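Long-range contacts in methyltransferase FkbM (Methylobacillus flagellatus KT, PDB 2PY6), which probably transfers methyl groups to a substrate that is not yet identified: residues I328-I339 with G353-H361; P388-H396 with R401-Y409. All coordinates share one frame; numbering follows the deposited sequence.

Overall arrangement
Both contacts reach the same mixed sheet of the Rossmann-like methyltransferase domain, but at different parts of it. Interaction 1 is partly buried, its centre about 26 Å from the centre of the chain, where helix 355-361 packs against the segment leading into strand 338-341. Interaction 2 is buried, its centre about 14 Å from that of the chain, and is the antiparallel hairpin that ends the sheet beside strand 364-368. Helix and connection meet through one aspartate, small apolar side chains and a water; the hairpin relies on paired backbone bonds and aromatic packing. The two contacts, about 18 Å apart between centres, touch where Ile358 meets Tyr390.

Interaction 1 (I328-I339 with G353-H361); sequences IDDIIDDAPTFI and GARRAISEH
The carboxylate of Asp329 spans two backbone N-H groups in the first turn of helix 355-361: OD2 accepts from Arg356 N at 3.0 Å and OD1 from Ala357 N at 3.0 Å. Each donor comes on the syn side of its oxygen, somewhat out of the carboxylate plane. With chi1 at -72°, CG stands anti to the carbonyl carbon and reaches the helix start, whose dipole would probably stabilise the charge. Asp329 N adds an almost straight 2.9 Å bond to Gly353 O. Arg356 bends at chi3 and lays one guanidinium face over Asp329 CB; its guanidinium N-H groups do not point at the carboxylate, so any attraction is probably only general, without a salt bridge. Apolar contacts continue the interface: Ala354 CB packs 3.7 Å from Ile328 CB, Pro336 CD meets Ala357 CB, and the Ile339 and Ile358 side chains cross at about a right angle, CD1 of Ile339 4.0 Å from CG1 of Ile358. Ala335 CB sits over the centre of the His361 ring, 3.4 Å from its centroid, a CH-pi contact. A water donates to both Pro336 O and His361 O. Strand 229-233 adds Val231 against Ile332, Pro336 and Ile339. Helix 355-361 thus packs on the connection into strand 338-341 and on Ile339 of that strand, as part of the helical crossover between parallel neighbours 338-341 and 364-368 of the Rossmann-like fold.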
# COMPACT_ATOMS: atom_id res chain seq x y z
N ILE A 328 40.91 -2.76 -13.52
CA ILE A 328 40.91 -2.55 -12.05
C ILE A 328 42.27 -2.13 -11.49
O ILE A 328 42.34 -1.24 -10.65
CB ILE A 328 40.39 -3.82 -11.32
CG1 ILE A 328 38.87 -3.92 -11.50
CG2 ILE A 328 40.69 -3.79 -9.80
CD1 ILE A 328 38.29 -5.30 -11.29
N ASP A 329 43.34 -2.79 -11.95
CA ASP A 329 44.70 -2.50 -11.55
C ASP A 329 45.07 -1.04 -11.81
O ASP A 329 45.89 -0.48 -11.11
CB ASP A 329 45.71 -3.39 -12.31
CG ASP A 329 45.70 -4.85 -11.87
OD1 ASP A 329 45.31 -5.14 -10.73
OD2 ASP A 329 46.13 -5.70 -12.67
N ASP A 330 44.51 -0.42 -12.83
CA ASP A 330 44.77 1.03 -13.11
C ASP A 330 43.81 1.96 -12.36
O ASP A 330 44.18 3.06 -12.00
CB ASP A 330 44.76 1.35 -14.61
CG ASP A 330 45.36 2.72 -14.93
OD1 ASP A 330 46.48 3.02 -14.47
OD2 ASP A 330 44.72 3.50 -15.66
N ILE A 331 42.60 1.51 -12.11
CA ILE A 331 41.57 2.33 -11.41
C ILE A 331 41.93 2.57 -9.94
O ILE A 331 41.79 3.69 -9.43
CB ILE A 331 40.16 1.64 -11.49
CG1 ILE A 331 39.66 1.59 -12.94
CG2 ILE A 331 39.12 2.36 -10.60
CD1 ILE A 331 38.45 0.63 -13.18
N ILE A 332 42.35 1.50 -9.27
CA ILE A 332 42.70 1.55 -7.84
C ILE A 332 44.12 2.03 -7.63
O ILE A 332 44.92 2.05 -8.58
CB ILE A 332 42.46 0.17 -7.13
CG1 ILE A 332 43.44 -0.92 -7.56
CG2 ILE A 332 41.01 -0.28 -7.32
CD1 ILE A 332 43.09 -2.29 -6.98
N ASP A 333 44.43 2.45 -6.39
CA ASP A 333 45.73 3.00 -6.06
C ASP A 333 46.34 2.35 -4.82
O ASP A 333 47.19 2.93 -4.18
CB ASP A 333 45.64 4.52 -5.85
CG ASP A 333 44.60 4.90 -4.79
OD1 ASP A 333 43.93 4.01 -4.20
OD2 ASP A 333 44.47 6.11 -4.54
N ASP A 334 45.91 1.13 -4.51
CA ASP A 334 46.39 0.42 -3.36
C ASP A 334 46.02 -1.04 -3.55
O ASP A 334 45.19 -1.39 -4.41
CB ASP A 334 45.77 0.99 -2.08
CG ASP A 334 46.56 0.63 -0.81
OD1 ASP A 334 47.59 -0.07 -0.90
OD2 ASP A 334 46.15 1.04 0.29
N ALA A 335 46.65 -1.88 -2.75
CA ALA A 335 46.41 -3.29 -2.73
C ALA A 335 45.07 -3.56 -2.03
O ALA A 335 44.85 -3.13 -0.86
CB ALA A 335 47.56 -3.97 -2.00
N PRO A 336 44.13 -4.22 -2.75
CA PRO A 336 42.86 -4.54 -2.13
C PRO A 336 42.92 -5.80 -1.28
O PRO A 336 43.83 -6.63 -1.42
CB PRO A 336 41.90 -4.73 -3.32
CG PRO A 336 42.75 -5.24 -4.41
CD PRO A 336 44.18 -4.70 -4.15
N THR A 337 41.98 -5.89 -0.37
CA THR A 337 41.79 -7.04 0.50
C THR A 337 40.55 -7.84 0.06
O THR A 337 40.40 -8.98 0.47
CB THR A 337 41.59 -6.58 1.97
OG1 THR A 337 40.42 -5.77 2.09
CG2 THR A 337 42.81 -5.78 2.48
N PHE A 338 39.69 -7.25 -0.78
CA PHE A 338 38.45 -7.87 -1.22
C PHE A 338 38.00 -7.31 -2.55
O PHE A 338 38.00 -6.09 -2.75
CB PHE A 338 37.37 -7.60 -0.14
CG PHE A 338 36.02 -8.20 -0.44
CD1 PHE A 338 35.89 -9.54 -0.80
CD2 PHE A 338 34.88 -7.45 -0.26
CE1 PHE A 338 34.68 -10.10 -1.05
CE2 PHE A 338 33.63 -8.01 -0.52
CZ PHE A 338 33.52 -9.34 -0.91
N ILE A 339 37.68 -8.21 -3.48
CA ILE A 339 37.07 -7.82 -4.76
C ILE A 339 35.69 -8.52 -4.90
O ILE A 339 35.58 -9.76 -4.94
CB ILE A 339 37.97 -8.08 -6.00
CG1 ILE A 339 39.31 -7.34 -5.87
CG2 ILE A 339 37.25 -7.60 -7.32
CD1 ILE A 339 40.37 -7.80 -6.82
N GLY A 353 41.91 -7.68 -16.05
CA GLY A 353 42.27 -6.29 -15.71
C GLY A 353 42.62 -6.07 -14.23
O GLY A 353 43.04 -4.98 -13.85
N ALA A 354 42.43 -7.10 -13.40
CA ALA A 354 42.79 -7.09 -11.98
C ALA A 354 43.87 -8.13 -11.66
O ALA A 354 44.14 -8.40 -10.49
CB ALA A 354 41.51 -7.34 -11.12
N ARG A 355 44.55 -8.67 -12.67
CA ARG A 355 45.51 -9.75 -12.43
C ARG A 355 46.65 -9.45 -11.50
O ARG A 355 47.08 -10.37 -10.83
CB ARG A 355 46.06 -10.39 -13.72
CG ARG A 355 46.84 -9.55 -14.62
CD ARG A 355 46.97 -10.21 -16.00
NE ARG A 355 47.69 -9.37 -16.97
CZ ARG A 355 47.15 -8.60 -17.93
NH1 ARG A 355 45.83 -8.51 -18.15
NH2 ARG A 355 47.98 -7.91 -18.71
N ARG A 356 47.13 -8.21 -11.48
CA ARG A 356 48.23 -7.82 -10.60
C ARG A 356 47.73 -7.81 -9.17
O ARG A 356 48.38 -8.31 -8.27
CB ARG A 356 48.78 -6.44 -10.98
CG ARG A 356 49.58 -6.44 -12.30
CD ARG A 356 49.60 -5.08 -12.98
NE ARG A 356 49.81 -3.99 -12.04
CZ ARG A 356 49.39 -2.74 -12.21
NH1 ARG A 356 48.75 -2.35 -13.32
NH2 ARG A 356 49.62 -1.85 -11.25
N ALA A 357 46.54 -7.27 -8.95
CA ALA A 357 45.97 -7.24 -7.62
C ALA A 357 45.72 -8.67 -7.09
O ALA A 357 46.03 -9.00 -5.94
CB ALA A 357 44.65 -6.45 -7.63
N ILE A 358 45.14 -9.50 -7.94
CA ILE A 358 44.79 -10.87 -7.58
C ILE A 358 46.05 -11.69 -7.37
O ILE A 358 46.23 -12.28 -6.30
CB ILE A 358 43.80 -11.50 -8.61
CG1 ILE A 358 42.43 -10.80 -8.54
CG2 ILE A 358 43.59 -13.02 -8.35
CD1 ILE A 358 41.51 -11.06 -9.77
N SER A 359 46.95 -11.70 -8.34
CA SER A 359 48.18 -12.51 -8.26
C SER A 359 49.14 -12.05 -7.18
O SER A 359 49.72 -12.86 -6.50
CB SER A 359 48.94 -12.52 -9.60
OG SER A 359 49.43 -11.24 -9.92
N GLU A 360 49.32 -10.74 -7.03
CA GLU A 360 50.27 -10.23 -6.05
C GLU A 360 49.79 -10.21 -4.61
O GLU A 360 50.58 -10.46 -3.72
CB GLU A 360 50.72 -8.84 -6.45
CG GLU A 360 51.48 -8.81 -7.76
CD GLU A 360 51.85 -7.39 -8.21
OE1 GLU A 360 51.74 -6.43 -7.40
OE2 GLU A 360 52.24 -7.24 -9.39
N HIS A 361 48.50 -9.94 -4.39
CA HIS A 361 47.96 -9.78 -3.02
C HIS A 361 46.91 -10.76 -2.49
O HIS A 361 46.54 -10.68 -1.31
CB HIS A 361 47.42 -8.37 -2.90
CG HIS A 361 48.46 -7.34 -3.19
ND1 HIS A 361 49.53 -7.13 -2.35
CD2 HIS A 361 48.63 -6.49 -4.24
CE1 HIS A 361 50.31 -6.20 -2.87
NE2 HIS A 361 49.79 -5.80 -4.02
O HOH W 1 44.89 -8.65 0.03

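Interaction 2 (P388-H396 with R401-Y409); sequences PDYQIGLRH and RWDTCLYFY
An antiparallel beta hairpin joins 388-396 to 401-409 at one end of the seven-stranded sheet, strand 392-396 outermost within the chain and 404-408 next to 364-368. Gly393 with Tyr407 and Arg395 with Cys405 are hydrogen-bonded pairs, the Gly393 N to Tyr407 O bond measuring 2.8 Å. At the C-terminus Gln391 N donates to Tyr409 O at 2.8 Å and Tyr409 N returns a bond to Gln391 O. On one face, packed by helix 375-386, Ile392 and Phe408 lie side by side, Ile392 CG1 being 3.8 Å from Phe408 CE2, and Leu394 CD1 touches Leu406 CD2. Phe408 turns its ring edge to the face of Tyr390, planes at 66°, and its CB rests over that face. Across the sheet, chi1 of 57° puts CG of Tyr409 between the backbone N and the carbonyl carbon and brings the ring over Gln391 CB, 3.9 Å from the ring centroid; a water bridges Tyr409 OH and Ile392 O. At the turn end, His396 ND1 and Thr404 OG1 share a 2.6 Å hydrogen bond at the imidazole edge, while NE2 bonds Asp400 O and the ring stacks on Tyr205. With ND1 bonded to the partner strand and NE2 to the turn, the imidazole is probably held in one rotation. Inter-strand bonds satisfy one set of N-H and C=O groups within the hairpin; strand 364-368 and flanking segments take others.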
# COMPACT_ATOMS: atom_id res chain seq x y z
N PRO A 388 47.10 -19.80 -7.87
CA PRO A 388 46.64 -21.19 -7.64
C PRO A 388 46.39 -21.67 -6.20
O PRO A 388 45.76 -22.69 -6.04
CB PRO A 388 47.75 -22.05 -8.31
CG PRO A 388 48.91 -21.21 -8.45
CD PRO A 388 48.48 -19.75 -8.38
N ASP A 389 46.82 -20.91 -5.19
CA ASP A 389 46.65 -21.30 -3.78
C ASP A 389 45.31 -20.89 -3.15
O ASP A 389 45.13 -21.03 -1.94
CB ASP A 389 47.83 -20.77 -2.92
CG ASP A 389 47.87 -19.24 -2.81
OD1 ASP A 389 47.14 -18.55 -3.56
OD2 ASP A 389 48.65 -18.73 -1.99
N TYR A 390 44.37 -20.36 -3.95
CA TYR A 390 43.06 -20.00 -3.41
C TYR A 390 42.23 -21.23 -3.05
O TYR A 390 42.30 -22.26 -3.71
CB TYR A 390 42.22 -19.25 -4.43
CG TYR A 390 42.37 -17.75 -4.51
CD1 TYR A 390 42.03 -16.94 -3.44
CD2 TYR A 390 42.73 -17.13 -5.71
CE1 TYR A 390 42.09 -15.55 -3.54
CE2 TYR A 390 42.81 -15.76 -5.82
CZ TYR A 390 42.47 -14.96 -4.73
OH TYR A 390 42.52 -13.60 -4.85
N GLN A 391 41.43 -21.09 -2.00
CA GLN A 391 40.40 -22.07 -1.68
C GLN A 391 39.15 -21.51 -2.38
O GLN A 391 39.04 -20.30 -2.56
CB GLN A 391 40.17 -22.15 -0.19
CG GLN A 391 41.40 -22.61 0.56
CD GLN A 391 41.05 -23.23 1.88
OE1 GLN A 391 41.23 -22.59 2.91
NE2 GLN A 391 40.49 -24.44 1.85
N ILE A 392 38.22 -22.39 -2.76
CA ILE A 392 37.05 -21.98 -3.51
C ILE A 392 35.76 -22.51 -2.88
O ILE A 392 35.67 -23.67 -2.44
CB ILE A 392 37.12 -22.50 -4.99
CG1 ILE A 392 38.48 -22.25 -5.61
CG2 ILE A 392 35.96 -21.86 -5.82
CD1 ILE A 392 38.66 -22.85 -7.01
N GLY A 393 34.76 -21.64 -2.83
CA GLY A 393 33.41 -22.02 -2.35
C GLY A 393 32.38 -21.51 -3.33
O GLY A 393 32.72 -20.76 -4.27
N LEU A 394 31.11 -21.89 -3.12
CA LEU A 394 30.04 -21.46 -3.98
C LEU A 394 28.74 -21.43 -3.19
O LEU A 394 28.41 -22.40 -2.54
CB LEU A 394 29.89 -22.44 -5.13
CG LEU A 394 28.85 -22.18 -6.22
CD1 LEU A 394 29.30 -21.02 -7.13
CD2 LEU A 394 28.69 -23.47 -7.06
N ARG A 395 28.02 -20.33 -3.25
CA ARG A 395 26.68 -20.24 -2.63
C ARG A 395 25.71 -19.66 -3.65
O ARG A 395 26.11 -18.91 -4.53
CB ARG A 395 26.65 -19.33 -1.39
CG ARG A 395 27.46 -19.82 -0.20
CD ARG A 395 26.91 -21.09 0.44
NE ARG A 395 27.81 -21.57 1.50
CZ ARG A 395 28.78 -22.48 1.37
NH1 ARG A 395 29.06 -23.08 0.24
NH2 ARG A 395 29.50 -22.79 2.43
N HIS A 396 24.42 -20.01 -3.50
CA HIS A 396 23.38 -19.48 -4.34
C HIS A 396 22.49 -18.62 -3.46
O HIS A 396 21.96 -19.11 -2.49
CB HIS A 396 22.57 -20.59 -4.99
CG HIS A 396 21.51 -20.06 -5.89
ND1 HIS A 396 21.79 -19.60 -7.16
CD2 HIS A 396 20.20 -19.81 -5.68
CE1 HIS A 396 20.68 -19.13 -7.70
NE2 HIS A 396 19.70 -19.24 -6.83
N ARG A 401 17.16 -17.84 -10.40
CA ARG A 401 18.45 -18.23 -10.99
C ARG A 401 19.56 -17.22 -10.84
O ARG A 401 20.72 -17.48 -11.16
CB ARG A 401 18.26 -18.73 -12.44
CG ARG A 401 17.54 -17.83 -13.40
CD ARG A 401 17.18 -18.55 -14.68
NE ARG A 401 18.34 -18.87 -15.50
CZ ARG A 401 18.28 -19.47 -16.68
NH1 ARG A 401 17.11 -19.82 -17.20
NH2 ARG A 401 19.39 -19.69 -17.36
N TRP A 402 19.25 -16.09 -10.22
CA TRP A 402 20.22 -15.03 -10.02
C TRP A 402 21.04 -15.23 -8.75
O TRP A 402 20.57 -15.79 -7.77
CB TRP A 402 19.50 -13.68 -9.89
CG TRP A 402 18.21 -13.58 -10.66
CD1 TRP A 402 16.96 -13.29 -10.16
CD2 TRP A 402 18.02 -13.86 -12.06
NE1 TRP A 402 16.03 -13.32 -11.17
CE2 TRP A 402 16.65 -13.68 -12.34
CE3 TRP A 402 18.88 -14.23 -13.10
CZ2 TRP A 402 16.12 -13.85 -13.61
CZ3 TRP A 402 18.36 -14.40 -14.37
CH2 TRP A 402 16.99 -14.21 -14.61
N ASP A 403 22.25 -14.72 -8.80
CA ASP A 403 23.18 -14.62 -7.70
C ASP A 403 23.76 -15.90 -7.12
O ASP A 403 23.88 -16.05 -5.91
CB ASP A 403 22.65 -13.66 -6.62
CG ASP A 403 22.42 -12.23 -7.17
OD1 ASP A 403 23.38 -11.60 -7.72
OD2 ASP A 403 21.29 -11.74 -6.98
N THR A 404 24.14 -16.77 -8.04
CA THR A 404 25.02 -17.86 -7.73
C THR A 404 26.36 -17.12 -7.70
O THR A 404 26.66 -16.36 -8.59
CB THR A 404 24.99 -18.92 -8.85
OG1 THR A 404 23.65 -19.42 -8.98
CG2 THR A 404 25.91 -20.05 -8.54
N CYS A 405 27.13 -17.28 -6.63
CA CYS A 405 28.35 -16.55 -6.45
C CYS A 405 29.51 -17.44 -6.02
O CYS A 405 29.37 -18.23 -5.11
CB CYS A 405 28.10 -15.52 -5.33
SG CYS A 405 29.43 -14.35 -5.08
N LEU A 406 30.65 -17.27 -6.67
CA LEU A 406 31.89 -17.98 -6.32
C LEU A 406 32.60 -17.18 -5.27
O LEU A 406 32.60 -15.96 -5.34
CB LEU A 406 32.82 -18.08 -7.51
CG LEU A 406 32.48 -19.10 -8.59
CD1 LEU A 406 32.97 -18.71 -9.96
CD2 LEU A 406 33.02 -20.48 -8.13
N TYR A 407 33.20 -17.87 -4.30
CA TYR A 407 34.04 -17.26 -3.28
C TYR A 407 35.42 -17.86 -3.35
O TYR A 407 35.57 -19.07 -3.51
CB TYR A 407 33.46 -17.49 -1.90
CG TYR A 407 32.12 -16.83 -1.74
CD1 TYR A 407 32.04 -15.51 -1.31
CD2 TYR A 407 30.94 -17.49 -2.07
CE1 TYR A 407 30.83 -14.89 -1.18
CE2 TYR A 407 29.72 -16.86 -1.94
CZ TYR A 407 29.67 -15.56 -1.51
OH TYR A 407 28.47 -14.90 -1.33
N PHE A 408 36.42 -17.00 -3.29
CA PHE A 408 37.82 -17.40 -3.30
C PHE A 408 38.45 -16.73 -2.09
O PHE A 408 38.33 -15.50 -1.89
CB PHE A 408 38.54 -16.88 -4.55
CG PHE A 408 38.02 -17.45 -5.83
CD1 PHE A 408 36.92 -16.90 -6.46
CD2 PHE A 408 38.69 -18.51 -6.44
CE1 PHE A 408 36.46 -17.41 -7.67
CE2 PHE A 408 38.22 -19.03 -7.64
CZ PHE A 408 37.11 -18.49 -8.24
N TYR A 409 39.16 -17.51 -1.30
CA TYR A 409 39.80 -16.99 -0.11
C TYR A 409 41.00 -17.84 0.24
O TYR A 409 41.46 -18.74 -0.52
CB TYR A 409 38.77 -17.01 1.05
CG TYR A 409 38.20 -18.38 1.30
CD1 TYR A 409 37.10 -18.86 0.59
CD2 TYR A 409 38.77 -19.22 2.24
CE1 TYR A 409 36.60 -20.13 0.81
CE2 TYR A 409 38.25 -20.51 2.47
CZ TYR A 409 37.17 -20.94 1.76
OH TYR A 409 36.68 -22.19 2.00
OXT TYR A 409 41.50 -17.66 1.35
O HOH W 2 43.88 -20.13 0.31
O HOH W 3 34.87 -23.22 0.07